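Local coordinates for DUF3887 domain-containing protein (Ruminococcus gnavus, PDB 4HYZ) that is of unknown function, belongs to the DUF3887 family and is probably exported as a membrane-anchored lipoprotein, at the interface of chains A and B. Residues are numbered along the deposited sequence; one frame, centred on the assembly and turned at random. Chains: chain A/B, Uncharacterized protein.

The interface of chains A and B. Residues chain A 5-6, 72-74; chain B 5-6, 72-74.
The loop after strand 2-4 in each chain, residues 5-6, lies beside the two-fold axis and sends its lysine side chain across it to the same loop and to strand 65-78 of the other chain, at residues 72-74. Two lysines carry the contact, A:Lys5 and B:Lys5, running antiparallel past each other; each loses about 90 Å² of surface to the partner. In both, CG stands anti to the carbonyl carbon (chi1 -81°) and the chain beyond it is extended, so the terminal amine NZ reaches the other chain. Two backbone carbonyls grip it there. A:Lys5 NZ donates to B:Lys5 O at 2.7 Å, lying well above that carbonyl plane rather than on a lone pair, with a C=O...N angle of 129°. Its bond to B:Tyr73 O is 2.8 Å long and straighter, at 154° and in the carbonyl plane. Recognition here is therefore of main chain, and the tyrosine ring takes no part in these bonds. The charged atoms of A:Lys5 and B:Glu6 do not touch, NZ standing 6.2 Å from OE1, so any electrostatic help would be long-range. Methylene packing supports the pair: A:Lys5 CD lies 4.0 Å from B:Lys5 CB, alongside rather than end on. An alanine at A:Lys5 would remove the two bonds NZ gives to the carbonyls of chain B and the packing of CD and CE, and would probably loosen this patch of the interface. Whether the pairing is the biological one, the structure alone does not show. At the lysine tip, CE meets methyl groups tip to tip: A:Lys5 CE is 4.0 Å from B:Leu74 CD2 and 3.7 Å from B:Thr72 CG2, the threonine methyl held anti to its backbone N.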
loop_
_atom_site.group_PDB
_atom_site.type_symbol
_atom_site.label_atom_id
_atom_site.label_comp_id
_atom_site.label_asym_id
_atom_site.label_seq_id
_atom_site.Cartn_x
_atom_site.Cartn_y
_atom_site.Cartn_z
ATOM N N LYS A 5 2.624 2.530 3.979
ATOM C CA LYS A 5 1.335 2.463 3.273
ATOM C C LYS A 5 0.256 1.843 4.196
ATOM O O LYS A 5 -0.711 1.237 3.739
ATOM C CB LYS A 5 1.491 1.742 1.946
ATOM C CG LYS A 5 2.057 2.668 0.859
ATOM C CD LYS A 5 2.442 1.929 -0.405
ATOM C CE LYS A 5 3.194 2.874 -1.315
ATOM N NZ LYS A 5 3.273 2.365 -2.709
ATOM N N GLU A 6 0.391 2.092 5.489
ATOM C CA GLU A 6 -0.582 1.729 6.558
ATOM C C GLU A 6 -0.215 2.533 7.781
ATOM O O GLU A 6 0.818 3.196 7.771
ATOM C CB GLU A 6 -0.599 0.207 6.883
ATOM C CG GLU A 6 0.731 -0.329 7.447
ATOM C CD GLU A 6 1.779 -0.620 6.392
ATOM O OE1 GLU A 6 1.438 -1.246 5.360
ATOM O OE2 GLU A 6 2.945 -0.218 6.593
ATOM N N THR A 72 -8.223 6.593 3.782
ATOM C CA THR A 72 -6.987 5.934 3.329
ATOM C C THR A 72 -5.933 6.202 4.396
ATOM O O THR A 72 -5.653 7.356 4.669
ATOM C CB THR A 72 -6.537 6.445 1.947
ATOM O OG1 THR A 72 -7.598 6.313 1.015
ATOM C CG2 THR A 72 -5.292 5.759 1.460
ATOM N N TYR A 73 -5.329 5.165 4.961
ATOM C CA TYR A 73 -4.367 5.279 6.057
ATOM C C TYR A 73 -2.934 5.142 5.590
ATOM O O TYR A 73 -2.620 4.302 4.763
ATOM C CB TYR A 73 -4.684 4.233 7.162
ATOM C CG TYR A 73 -6.088 4.404 7.706
ATOM C CD1 TYR A 73 -6.356 5.323 8.720
ATOM C CD2 TYR A 73 -7.162 3.692 7.170
ATOM C CE1 TYR A 73 -7.651 5.511 9.206
ATOM C CE2 TYR A 73 -8.464 3.872 7.653
ATOM C CZ TYR A 73 -8.698 4.774 8.684
ATOM O OH TYR A 73 -9.971 4.989 9.173
ATOM N N LEU A 74 -2.056 5.978 6.141
ATOM C CA LEU A 74 -0.635 5.992 5.799
ATOM C C LEU A 74 0.152 6.252 7.058
ATOM O O LEU A 74 -0.418 6.472 8.125
ATOM C CB LEU A 74 -0.328 7.076 4.729
ATOM C CG LEU A 74 -1.044 6.976 3.365
ATOM C CD1 LEU A 74 -0.879 8.272 2.575
ATOM C CD2 LEU A 74 -0.424 5.876 2.508
ATOM N N LYS B 5 -2.430 3.208 -3.595
ATOM C CA LYS B 5 -1.152 2.961 -2.910
ATOM C C LYS B 5 -0.113 2.398 -3.912
ATOM O O LYS B 5 0.809 1.673 -3.544
ATOM C CB LYS B 5 -1.361 2.081 -1.690
ATOM C CG LYS B 5 -1.869 2.891 -0.487
ATOM C CD LYS B 5 -2.308 2.018 0.669
ATOM C CE LYS B 5 -2.999 2.882 1.700
ATOM N NZ LYS B 5 -3.118 2.198 3.015
ATOM N N GLU B 6 -0.225 2.826 -5.160
ATOM C CA GLU B 6 0.727 2.543 -6.272
ATOM C C GLU B 6 0.420 3.526 -7.375
ATOM O O GLU B 6 -0.567 4.249 -7.273
ATOM C CB GLU B 6 0.643 1.080 -6.797
ATOM C CG GLU B 6 -0.718 0.714 -7.421
ATOM C CD GLU B 6 -1.788 0.357 -6.410
ATOM O OE1 GLU B 6 -1.494 -0.423 -5.471
ATOM O OE2 GLU B 6 -2.923 0.859 -6.550
ATOM N N THR B 72 8.665 6.470 -2.908
ATOM C CA THR B 72 7.385 5.841 -2.542
ATOM C C THR B 72 6.356 6.319 -3.558
ATOM O O THR B 72 6.156 7.515 -3.674
ATOM C CB THR B 72 6.965 6.193 -1.102
ATOM O OG1 THR B 72 8.009 5.867 -0.200
ATOM C CG2 THR B 72 5.674 5.533 -0.705
ATOM N N TYR B 73 5.687 5.409 -4.254
ATOM C CA TYR B 73 4.739 5.733 -5.320
ATOM C C TYR B 73 3.298 5.631 -4.870
ATOM O O TYR B 73 2.924 4.711 -4.160
ATOM C CB TYR B 73 4.990 4.824 -6.556
ATOM C CG TYR B 73 6.405 4.971 -7.078
ATOM C CD1 TYR B 73 6.739 5.996 -7.962
ATOM C CD2 TYR B 73 7.426 4.124 -6.647
ATOM C CE1 TYR B 73 8.046 6.160 -8.425
ATOM C CE2 TYR B 73 8.740 4.278 -7.107
ATOM C CZ TYR B 73 9.038 5.292 -8.010
ATOM O OH TYR B 73 10.325 5.484 -8.472
ATOM N N LEU B 74 2.480 6.590 -5.300
ATOM C CA LEU B 74 1.063 6.654 -4.952
ATOM C C LEU B 74 0.300 7.132 -6.163
ATOM O O LEU B 74 0.889 7.453 -7.193
ATOM C CB LEU B 74 0.824 7.604 -3.747
ATOM C CG LEU B 74 1.526 7.276 -2.411
ATOM C CD1 LEU B 74 1.444 8.463 -1.455
ATOM C CD2 LEU B 74 0.830 6.115 -1.706
#